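Local coordinates for protein TetR family transcription regulator (Marinobacter aquaeolei, PDB 3PAS) that probably binds DNA at regulatory sites as a dimeric transcription regulator of the TetR family, at residues B[14-19]-B[36-41]; B[59-64]-B[121-126]; B[143-148]-B[189-194]; B[153-158]-B[183-188]. All coordinates share one frame; numbering follows the deposited sequence.

Interaction 1: residues B[14-19]-B[36-41]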
# COMPACT_ATOMS: atom_id res chain seq x y z
N LEU B 14 25.63 0.90 7.45
CA LEU B 14 24.50 0.45 6.71
C LEU B 14 23.24 0.44 7.61
O LEU B 14 22.22 0.95 7.22
CB LEU B 14 24.77 -0.94 6.11
CG LEU B 14 25.88 -0.99 5.07
CD1 LEU B 14 26.44 -2.40 4.91
CD2 LEU B 14 25.38 -0.37 3.76
N GLU B 15 23.37 -0.09 8.82
CA GLU B 15 22.28 -0.10 9.79
C GLU B 15 21.87 1.32 10.22
O GLU B 15 20.70 1.62 10.33
CB GLU B 15 22.69 -0.96 10.99
CG GLU B 15 22.61 -2.46 10.73
CD GLU B 15 21.17 -2.99 10.56
OE1 GLU B 15 20.18 -2.32 10.97
OE2 GLU B 15 21.00 -4.09 10.00
N ALA B 16 22.83 2.20 10.43
CA ALA B 16 22.53 3.59 10.80
C ALA B 16 21.77 4.28 9.66
O ALA B 16 20.88 5.10 9.91
CB ALA B 16 23.83 4.35 11.13
N THR B 17 22.12 3.95 8.42
CA THR B 17 21.44 4.50 7.24
C THR B 17 19.99 3.99 7.23
O THR B 17 19.07 4.77 7.07
CB THR B 17 22.14 4.12 5.95
OG1 THR B 17 23.47 4.63 5.94
CG2 THR B 17 21.43 4.72 4.74
N VAL B 18 19.81 2.67 7.36
CA VAL B 18 18.45 2.08 7.51
C VAL B 18 17.62 2.82 8.59
O VAL B 18 16.52 3.26 8.29
CB VAL B 18 18.48 0.60 7.88
CG1 VAL B 18 17.01 0.11 8.25
CG2 VAL B 18 19.07 -0.22 6.72
N ARG B 19 18.16 3.01 9.80
CA ARG B 19 17.43 3.68 10.86
C ARG B 19 17.08 5.13 10.61
O ARG B 19 15.92 5.53 10.82
CB ARG B 19 18.16 3.58 12.23
CG ARG B 19 18.33 2.18 12.73
CD ARG B 19 18.79 2.15 14.19
NE ARG B 19 19.98 2.95 14.45
CZ ARG B 19 21.23 2.56 14.21
NH1 ARG B 19 21.48 1.37 13.70
NH2 ARG B 19 22.24 3.36 14.50
N LYS B 36 27.01 9.87 13.04
CA LYS B 36 26.68 10.07 14.45
C LYS B 36 25.83 8.90 14.98
O LYS B 36 26.13 8.32 16.03
CB LYS B 36 25.97 11.41 14.61
CG LYS B 36 25.93 11.92 16.03
CD LYS B 36 25.25 13.30 16.13
CE LYS B 36 26.18 14.44 15.67
NZ LYS B 36 25.85 15.74 16.34
N ALA B 37 24.83 8.50 14.21
CA ALA B 37 23.99 7.39 14.58
C ALA B 37 24.78 6.10 14.69
O ALA B 37 24.45 5.26 15.50
CB ALA B 37 22.86 7.25 13.64
N ALA B 38 25.80 5.92 13.85
CA ALA B 38 26.68 4.80 13.91
C ALA B 38 27.74 4.88 15.02
O ALA B 38 28.49 3.95 15.17
CB ALA B 38 27.39 4.61 12.53
N GLY B 39 27.91 6.01 15.70
CA GLY B 39 28.98 6.17 16.70
C GLY B 39 30.38 6.38 16.14
O GLY B 39 31.39 6.10 16.82
N LEU B 40 30.45 6.89 14.91
CA LEU B 40 31.72 7.02 14.19
C LEU B 40 31.83 8.36 13.48
O LEU B 40 30.89 9.09 13.38
CB LEU B 40 31.83 5.86 13.19
CG LEU B 40 31.83 4.47 13.81
CD1 LEU B 40 31.59 3.40 12.71
CD2 LEU B 40 33.15 4.20 14.60
N SER B 41 33.03 8.71 13.04
CA SER B 41 33.24 10.00 12.42
C SER B 41 32.87 9.95 10.95
O SER B 41 32.86 8.89 10.37
CB SER B 41 34.70 10.40 12.53
OG SER B 41 35.53 9.55 11.75
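Ala37, in the last turn of helix 31-37, faces helix 5-24 and meets Ala16 methyl to methyl, the two CB atoms 4.0 Å apart. Its carbonyl looks toward Arg19: Ala37 O lies 3.1 Å from Arg19 NH2, at the edge of the guanidinium and in its plane. Arg19 reaches this place by folding back along its own helix. Its chain bends at chi3 (-53°), and one face of the guanidinium lies over Ala16 CA, which is 3.5 Å from the guanidinium plane and displaced toward its rim. An acetate ion, probably from the crystallisation liquor, lies near this side chain.

One residue on, Ala38 continues the same small-residue packing: Ala16 CB touches Ala38 CB at 3.8 Å and Ala38 N at 3.7 Å. With only methyl groups between Ala16 and Ala38, the backbones come close, and the CA atoms of these two residues are 5.3 Å apart. Ala38 also leans on Phe13. Gly39 then takes a positive phi (76°) and closes the helix in a Schellman motif, its N bonding back to Lys36 O at 2.9 Å. The chain turns here, after which Leu40 touches Phe13 and Lys9 of helix 5-24. Ser41 stands at the N-cap of helix 42-48, its OG hydrogen-bonded to Thr44 OG1. Helix 31-37, the turn through Gly39 and the following helix 42-48 make up the helix-turn-helix expected of the TetR DNA-binding domain, here seated on the domain's first helix through alanines.

Interaction 2: residues B[59-64]-B[121-126]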
# COMPACT_ATOMS: atom_id res chain seq x y z
N THR B 59 23.24 0.47 1.07
CA THR B 59 22.25 0.18 2.10
C THR B 59 21.05 -0.53 1.45
O THR B 59 20.50 -1.47 2.02
CB THR B 59 21.79 1.47 2.89
OG1 THR B 59 22.94 2.06 3.56
CG2 THR B 59 20.77 1.11 4.01
N PHE B 60 20.64 -0.06 0.28
CA PHE B 60 19.53 -0.70 -0.41
C PHE B 60 19.89 -2.17 -0.72
O PHE B 60 19.09 -3.09 -0.47
CB PHE B 60 19.15 0.05 -1.67
CG PHE B 60 18.00 -0.58 -2.40
CD1 PHE B 60 16.76 -0.49 -1.88
CD2 PHE B 60 18.21 -1.32 -3.53
CE1 PHE B 60 15.66 -1.09 -2.54
CE2 PHE B 60 17.14 -1.89 -4.20
CZ PHE B 60 15.89 -1.79 -3.70
N TYR B 61 21.10 -2.40 -1.20
CA TYR B 61 21.55 -3.77 -1.46
C TYR B 61 21.72 -4.63 -0.24
O TYR B 61 21.44 -5.84 -0.27
CB TYR B 61 22.85 -3.78 -2.28
CG TYR B 61 22.68 -3.31 -3.68
CD1 TYR B 61 21.56 -3.68 -4.43
CD2 TYR B 61 23.67 -2.59 -4.32
CE1 TYR B 61 21.41 -3.28 -5.75
CE2 TYR B 61 23.53 -2.19 -5.65
CZ TYR B 61 22.40 -2.55 -6.36
OH TYR B 61 22.24 -2.17 -7.67
N TYR B 62 22.19 -4.03 0.84
CA TYR B 62 22.28 -4.71 2.11
C TYR B 62 20.87 -5.15 2.60
O TYR B 62 20.66 -6.31 3.03
CB TYR B 62 22.91 -3.76 3.13
CG TYR B 62 22.81 -4.19 4.56
CD1 TYR B 62 23.65 -5.15 5.07
CD2 TYR B 62 21.91 -3.57 5.44
CE1 TYR B 62 23.59 -5.52 6.41
CE2 TYR B 62 21.86 -3.94 6.76
CZ TYR B 62 22.72 -4.92 7.24
OH TYR B 62 22.69 -5.33 8.58
N VAL B 63 19.91 -4.24 2.54
CA VAL B 63 18.55 -4.52 2.99
C VAL B 63 17.92 -5.62 2.08
O VAL B 63 17.44 -6.66 2.54
CB VAL B 63 17.73 -3.21 3.01
CG1 VAL B 63 16.26 -3.51 3.14
CG2 VAL B 63 18.23 -2.23 4.15
N SER B 64 18.01 -5.40 0.77
CA SER B 64 17.49 -6.33 -0.22
C SER B 64 18.15 -7.71 -0.13
O SER B 64 17.47 -8.74 -0.16
CB SER B 64 17.66 -5.75 -1.64
OG SER B 64 17.01 -4.49 -1.76
N ALA B 121 16.51 -4.76 -11.78
CA ALA B 121 16.99 -5.94 -12.49
C ALA B 121 17.99 -6.72 -11.65
O ALA B 121 17.94 -7.97 -11.61
CB ALA B 121 17.64 -5.55 -13.84
N ARG B 122 18.89 -6.00 -10.96
CA ARG B 122 19.87 -6.67 -10.10
C ARG B 122 19.18 -7.48 -8.97
O ARG B 122 19.58 -8.60 -8.67
CB ARG B 122 20.86 -5.64 -9.52
CG ARG B 122 21.98 -6.22 -8.63
CD ARG B 122 21.50 -6.45 -7.18
NE ARG B 122 22.60 -6.60 -6.23
CZ ARG B 122 22.47 -6.93 -4.94
NH1 ARG B 122 21.27 -7.17 -4.42
NH2 ARG B 122 23.55 -7.03 -4.18
N ASN B 123 18.18 -6.90 -8.33
CA ASN B 123 17.39 -7.64 -7.31
C ASN B 123 16.61 -8.85 -7.91
O ASN B 123 16.56 -9.93 -7.31
CB ASN B 123 16.44 -6.68 -6.61
CG ASN B 123 17.11 -5.95 -5.43
OD1 ASN B 123 18.29 -6.12 -5.19
ND2 ASN B 123 16.31 -5.18 -4.67
N GLU B 124 16.00 -8.65 -9.07
CA GLU B 124 15.29 -9.76 -9.78
C GLU B 124 16.27 -10.89 -10.11
O GLU B 124 15.96 -12.09 -9.95
CB GLU B 124 14.57 -9.23 -11.02
CG GLU B 124 13.40 -8.30 -10.64
CD GLU B 124 12.62 -7.69 -11.83
OE1 GLU B 124 13.14 -7.64 -12.95
OE2 GLU B 124 11.48 -7.22 -11.59
N SER B 125 17.48 -10.52 -10.54
CA SER B 125 18.53 -11.47 -10.76
C SER B 125 18.94 -12.28 -9.52
O SER B 125 19.13 -13.49 -9.61
CB SER B 125 19.75 -10.75 -11.31
OG SER B 125 20.71 -11.70 -11.66
N ARG B 126 19.13 -11.62 -8.38
CA ARG B 126 19.46 -12.34 -7.15
C ARG B 126 18.31 -13.29 -6.74
O ARG B 126 18.52 -14.41 -6.23
CB ARG B 126 19.70 -11.36 -6.01
CG ARG B 126 20.38 -12.01 -4.81
CD ARG B 126 20.81 -10.98 -3.85
NE ARG B 126 21.60 -11.51 -2.76
CZ ARG B 126 22.93 -11.49 -2.67
NH1 ARG B 126 23.70 -11.00 -3.64
NH2 ARG B 126 23.51 -11.98 -1.60
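Arg122 lays its guanidinium flat over one face of the Tyr61 ring, the planes 22° apart and Arg122 CZ 4.0 Å from the ring centroid. The overlap is off-centre: Tyr61 CD1 sits under the middle of the guanidinium, 3.4 Å from Arg122 CZ, making an offset cation-pi stack. It joins helix 117-126 to helix 52-76, the long helix that in the all-helical TetR fold leads from the DNA-binding domain into the C-terminal one. The segment axes stay 11.4 Å apart, so long side chains must span the gap. In Arg122 the chain bends at chi2 (-83°), and its CD comes to lie 3.5 Å from Tyr61 CE1.

The charged end is held by more than the ring. Arg122 NH1 forms a salt bridge with Asp65 and donates to Asn123 OD1 at 3.3 Å. A leucine in place of Arg122 would probably cost Asp65 this salt bridge, leaving it a long, weak pairing with Arg126, take the cation-pi partner from the Tyr61 ring and let the Asn123 amide turn more easily.

That amide makes the hydrogen bond between the two segments: Asn123 ND2 donates to Ser64 OG at 3.1 Å, with an N-H...O angle of 155°. The same Ser64 OG gives its own proton to Phe60 O at 2.8 Å, above the carbonyl plane, and rests 3.4 Å over the centre of the Phe60 ring.

Interaction 3: residues B[143-148]-B[189-194]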
# COMPACT_ATOMS: atom_id res chain seq x y z
N ILE B 143 -0.27 -21.46 -10.95
CA ILE B 143 -0.45 -20.04 -10.73
C ILE B 143 -1.21 -19.49 -11.93
O ILE B 143 -0.94 -19.86 -13.08
CB ILE B 143 0.89 -19.31 -10.66
CG1 ILE B 143 1.83 -19.93 -9.61
CG2 ILE B 143 0.74 -17.77 -10.38
CD1 ILE B 143 1.38 -19.83 -8.25
N LYS B 144 -2.16 -18.62 -11.66
CA LYS B 144 -2.92 -17.97 -12.73
C LYS B 144 -1.94 -17.27 -13.69
O LYS B 144 -0.99 -16.61 -13.24
CB LYS B 144 -3.82 -16.88 -12.15
CG LYS B 144 -5.01 -17.37 -11.32
CD LYS B 144 -5.80 -16.18 -10.76
CE LYS B 144 -7.08 -16.58 -10.04
NZ LYS B 144 -6.83 -17.12 -8.70
N PRO B 145 -2.19 -17.39 -15.01
CA PRO B 145 -1.29 -16.81 -16.01
C PRO B 145 -1.60 -15.33 -16.20
O PRO B 145 -2.17 -14.93 -17.19
CB PRO B 145 -1.55 -17.64 -17.25
CG PRO B 145 -3.03 -18.06 -17.10
CD PRO B 145 -3.22 -18.25 -15.60
N VAL B 146 -1.19 -14.54 -15.21
CA VAL B 146 -1.44 -13.13 -15.17
C VAL B 146 -0.14 -12.38 -15.11
O VAL B 146 0.88 -12.92 -14.70
CB VAL B 146 -2.27 -12.76 -13.89
CG1 VAL B 146 -3.61 -13.39 -13.98
CG2 VAL B 146 -1.55 -13.15 -12.62
N PRO B 147 -0.17 -11.10 -15.49
CA PRO B 147 0.99 -10.25 -15.40
C PRO B 147 1.58 -10.20 -14.02
O PRO B 147 0.85 -10.18 -12.99
CB PRO B 147 0.46 -8.87 -15.79
CG PRO B 147 -0.71 -9.07 -16.50
CD PRO B 147 -1.31 -10.41 -16.12
N PHE B 148 2.90 -10.15 -13.96
CA PHE B 148 3.57 -10.17 -12.69
C PHE B 148 3.15 -9.11 -11.70
O PHE B 148 3.17 -9.36 -10.50
CB PHE B 148 5.08 -10.11 -12.83
CG PHE B 148 5.78 -10.61 -11.58
CD1 PHE B 148 5.95 -11.98 -11.39
CD2 PHE B 148 6.20 -9.72 -10.59
CE1 PHE B 148 6.55 -12.46 -10.24
CE2 PHE B 148 6.81 -10.19 -9.44
CZ PHE B 148 6.98 -11.57 -9.26
N VAL B 189 -3.72 -16.04 -6.10
CA VAL B 189 -2.83 -16.30 -7.23
C VAL B 189 -2.98 -17.66 -7.92
O VAL B 189 -2.47 -17.85 -9.04
CB VAL B 189 -1.33 -16.08 -6.86
CG1 VAL B 189 -1.14 -14.65 -6.27
CG2 VAL B 189 -0.79 -17.18 -5.93
N ALA B 190 -3.59 -18.60 -7.22
CA ALA B 190 -3.60 -20.01 -7.66
C ALA B 190 -4.59 -20.23 -8.81
O ALA B 190 -5.71 -19.70 -8.81
CB ALA B 190 -3.96 -20.93 -6.47
N ASP B 191 -4.18 -21.00 -9.80
CA ASP B 191 -4.99 -21.32 -10.95
C ASP B 191 -5.98 -22.36 -10.45
O ASP B 191 -5.56 -23.37 -9.94
CB ASP B 191 -4.05 -21.89 -12.00
CG ASP B 191 -4.72 -22.18 -13.33
OD1 ASP B 191 -5.92 -22.48 -13.41
OD2 ASP B 191 -3.97 -22.19 -14.32
N ARG B 192 -7.29 -22.12 -10.59
CA ARG B 192 -8.33 -23.08 -10.09
C ARG B 192 -8.76 -24.12 -11.13
O ARG B 192 -9.65 -24.93 -10.85
CB ARG B 192 -9.57 -22.32 -9.61
CG ARG B 192 -9.19 -21.30 -8.53
CD ARG B 192 -10.39 -20.53 -7.95
NE ARG B 192 -11.32 -21.45 -7.35
CZ ARG B 192 -12.54 -21.12 -6.90
NH1 ARG B 192 -12.97 -19.86 -6.95
NH2 ARG B 192 -13.30 -22.06 -6.38
N ARG B 193 -8.13 -24.13 -12.29
CA ARG B 193 -8.51 -25.13 -13.31
C ARG B 193 -8.22 -26.52 -12.75
O ARG B 193 -7.12 -26.76 -12.20
CB ARG B 193 -7.80 -24.88 -14.65
CG ARG B 193 -8.34 -23.65 -15.41
CD ARG B 193 -7.56 -23.33 -16.68
NE ARG B 193 -6.23 -22.81 -16.40
CZ ARG B 193 -5.33 -22.49 -17.33
NH1 ARG B 193 -5.61 -22.63 -18.62
NH2 ARG B 193 -4.13 -22.04 -16.97
N ASN B 194 -9.23 -27.38 -12.84
CA ASN B 194 -9.24 -28.79 -12.39
C ASN B 194 -9.59 -29.00 -10.92
O ASN B 194 -9.76 -30.12 -10.49
CB ASN B 194 -7.93 -29.53 -12.78
CG ASN B 194 -7.69 -29.52 -14.27
OD1 ASN B 194 -8.60 -29.78 -15.06
ND2 ASN B 194 -6.43 -29.27 -14.67
O HOH W 1 -1.34 -21.90 -14.78
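Ile143 and Ala190 form a single backbone bridge, their CA atoms 4.4 Å apart, beside a nearly straight bond from Lys144 N to Val189 O (2.7 Å, 169° at the hydrogen). Ile143 CG2, anti to its backbone N, rests against Val189 O, while Ile143 CD1 reaches Val189 CG2; the two side chains lie side by side and point the same way, and both touch Leu151 of helix 148-167.

Lys144 runs extended along the opposing backbone until its last torsion bends it, bringing Lys144 NZ to Ala190 O at 2.8 Å. NZ is also bonded to Ala188 O and makes a salt bridge with Asp187 of the second subunit, which Arg192 pairs with as well. The ammonium therefore draws on two carbonyls at the end of helix 175-189, which would probably stabilise its charge, and on the partner chain. The bridge thus ties the link between helices 128-140 and 148-167 to the C-terminal tail, beside the second subunit, in a TetR-type C-terminal domain.

Past the bridge, the tail folds on itself through Asp191. Asp191 OD1 accepts from Arg193 N at 3.0 Å, an Asx turn, and Arg193 grips the carboxylate side-on, Arg193 NE to Asp191 OD1 and Arg193 NH2 to Asp191 OD2 (2.7 Å for the latter), both on syn lone pairs and in the guanidinium plane. A water lies between Asp191 OD2 and Ile143 O, 2.7 Å from each. Pro145, centre of an inverse gamma turn, brings its CG and CD to 4.1 Å from Arg193 NH2.

Interaction 4: residues B[153-158]-B[183-188]. With PGO (S-1,2-propanediol), chain N.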
# COMPACT_ATOMS: atom_id res chain seq x y z
N THR B 153 1.08 -7.84 -6.25
CA THR B 153 -0.03 -7.24 -5.50
C THR B 153 -0.71 -8.17 -4.51
O THR B 153 -1.04 -7.72 -3.39
CB THR B 153 -1.09 -6.66 -6.51
OG1 THR B 153 -0.43 -5.64 -7.29
CG2 THR B 153 -2.32 -6.04 -5.79
N PHE B 154 -0.88 -9.43 -4.90
CA PHE B 154 -1.61 -10.38 -4.10
C PHE B 154 -0.76 -11.37 -3.28
O PHE B 154 -1.29 -11.99 -2.38
CB PHE B 154 -2.63 -11.17 -4.93
CG PHE B 154 -3.80 -10.33 -5.38
CD1 PHE B 154 -4.82 -10.06 -4.51
CD2 PHE B 154 -3.81 -9.70 -6.63
CE1 PHE B 154 -5.89 -9.24 -4.86
CE2 PHE B 154 -4.87 -8.84 -7.00
CZ PHE B 154 -5.93 -8.62 -6.13
N MSE B 155 0.51 -11.53 -3.63
CA MSE B 155 1.41 -12.49 -2.94
C MSE B 155 2.55 -11.84 -2.12
O MSE B 155 3.00 -12.43 -1.15
CB MSE B 155 1.96 -13.53 -3.91
CG MSE B 155 2.89 -14.65 -3.33
SE MSE B 155 2.24 -15.64 -1.82
CE MSE B 155 0.94 -16.77 -2.81
N PHE B 156 3.01 -10.66 -2.48
CA PHE B 156 4.11 -10.03 -1.71
C PHE B 156 3.69 -8.78 -0.95
O PHE B 156 3.95 -8.63 0.26
CB PHE B 156 5.27 -9.79 -2.65
CG PHE B 156 5.77 -11.06 -3.26
CD1 PHE B 156 6.63 -11.88 -2.55
CD2 PHE B 156 5.31 -11.48 -4.50
CE1 PHE B 156 7.05 -13.08 -3.09
CE2 PHE B 156 5.75 -12.67 -5.05
CZ PHE B 156 6.62 -13.47 -4.34
N ARG B 157 2.96 -7.91 -1.63
CA ARG B 157 2.56 -6.67 -1.00
C ARG B 157 1.72 -6.88 0.24
O ARG B 157 1.83 -6.09 1.16
CB ARG B 157 1.77 -5.81 -1.99
CG ARG B 157 1.43 -4.44 -1.50
CD ARG B 157 2.72 -3.67 -1.37
NE ARG B 157 2.49 -2.27 -1.08
CZ ARG B 157 3.46 -1.41 -0.84
NH1 ARG B 157 4.74 -1.80 -0.83
NH2 ARG B 157 3.15 -0.15 -0.59
N PRO B 158 0.89 -7.93 0.29
CA PRO B 158 0.09 -8.00 1.53
C PRO B 158 0.90 -8.24 2.82
O PRO B 158 0.40 -7.91 3.90
CB PRO B 158 -0.90 -9.16 1.27
CG PRO B 158 -1.01 -9.19 -0.24
CD PRO B 158 0.39 -8.85 -0.74
N ASN B 183 -2.84 -18.40 3.15
CA ASN B 183 -3.86 -19.18 2.42
C ASN B 183 -4.75 -18.30 1.49
O ASN B 183 -5.11 -18.71 0.40
CB ASN B 183 -4.74 -19.97 3.38
CG ASN B 183 -3.96 -21.14 4.03
OD1 ASN B 183 -2.94 -21.59 3.50
ND2 ASN B 183 -4.40 -21.57 5.19
N MSE B 184 -5.04 -17.09 1.94
CA MSE B 184 -5.77 -16.12 1.14
C MSE B 184 -4.95 -15.66 -0.06
O MSE B 184 -5.49 -15.56 -1.19
CB MSE B 184 -6.26 -14.96 2.00
CG MSE B 184 -7.30 -15.43 3.01
SE MSE B 184 -7.82 -14.09 4.23
CE MSE B 184 -9.06 -13.05 2.99
N ALA B 185 -3.66 -15.38 0.18
CA ALA B 185 -2.75 -14.95 -0.90
C ALA B 185 -2.60 -16.04 -1.94
O ALA B 185 -2.67 -15.76 -3.14
CB ALA B 185 -1.36 -14.54 -0.36
N TRP B 186 -2.48 -17.29 -1.50
CA TRP B 186 -2.40 -18.41 -2.41
C TRP B 186 -3.67 -18.55 -3.22
O TRP B 186 -3.63 -18.61 -4.42
CB TRP B 186 -2.12 -19.72 -1.66
CG TRP B 186 -2.17 -20.91 -2.60
CD1 TRP B 186 -3.18 -21.80 -2.75
CD2 TRP B 186 -1.14 -21.31 -3.53
NE1 TRP B 186 -2.86 -22.72 -3.71
CE2 TRP B 186 -1.63 -22.43 -4.22
CE3 TRP B 186 0.10 -20.78 -3.89
CZ2 TRP B 186 -0.91 -23.05 -5.24
CZ3 TRP B 186 0.81 -21.38 -4.90
CH2 TRP B 186 0.31 -22.52 -5.56
N ASP B 187 -4.82 -18.53 -2.56
CA ASP B 187 -6.09 -18.57 -3.27
C ASP B 187 -6.19 -17.45 -4.32
O ASP B 187 -6.68 -17.66 -5.45
CB ASP B 187 -7.23 -18.50 -2.30
CG ASP B 187 -7.53 -19.85 -1.60
OD1 ASP B 187 -6.93 -20.88 -1.89
OD2 ASP B 187 -8.40 -19.85 -0.74
N ALA B 188 -5.71 -16.25 -3.98
CA ALA B 188 -5.70 -15.14 -4.93
C ALA B 188 -4.92 -15.46 -6.24
O ALA B 188 -5.41 -15.19 -7.34
CB ALA B 188 -5.07 -13.88 -4.29
C1 PGO N . -4.76 -25.65 -5.79
C2 PGO N . -6.01 -24.98 -5.23
C3 PGO N . -6.69 -24.13 -6.30
O1 PGO N . -3.68 -24.71 -5.87
O2 PGO N . -5.67 -24.16 -4.10
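Trp186 NE1 donates to both hydroxyls of a bound propanediol, O1 at 3.0 Å and O2 at 3.2 Å, with O1 in the plane of the indole. The diol probably comes from the crystallisation liquor. Elsewhere on the rim of the same indole, Trp186 CE3 receives the methyl of Met155, a selenomethionine, at 4.2 Å from Met155 CE. CG of Met155 is anti to the backbone N (chi1 -178°), and bends at chi2 and chi3 carry the end of the chain to the backbone of the other helix, where Met155 CE lies 3.7 Å from Trp186 N and the selenium 4.0 Å from Ala185 CB. An alanine at Trp186 would probably leave this methyl with a gap beside it and the diol without its N-H donor.

Alanines on helix 175-189 meet Phe154 in the rest of the interface. Ala188 CB touches Phe154 CB at 3.7 Å and reaches on to CG and CD1 of the ring. Ala185 CB presses on Phe154 O at 3.3 Å, a carbonyl buried here without a hydrogen-bond partner. The reason lies in its own helix: a wider, pi-type turn spans 153-156, and the proline nitrogen of Pro158 has no hydrogen to give to the turn before it. With helix 148-167 kinked in this way, segments 153-158 and 183-188 run at 152°, close to antiparallel.

Helix 81-98 covers one flank, with Trp89 on Met155 and Ala185 and Leu85 on Trp186. The second subunit packs on the pair as well: its Met184 touches Phe154 and its Phe154 touches Met184, an exchange consistent with the helical dimer interface of TetR regulators.

Overall arrangement
The four contacts follow the chain from the probable DNA-binding end to the dimer interface. Interactions 1 and 2 have centres about 20 Å apart yet touch, through Glu15 against Tyr62 and Val18 against Val63, so helix 5-24 and helix 52-76 connect them. Interactions 3 and 4 lie at the other end, with centres about 12 Å apart; 153-158/183-188 is nested inside the loop closed by 143-148/189-194, Val189 packs on Met155, and both meet the second subunit. Between the two ends, interaction 2 is about 22 Å from interaction 4, centre to centre, without touching it. Interactions 1 and 3 are farthest apart, with centres about 44 Å apart. The propanediol at Trp186 also lies near Ala190.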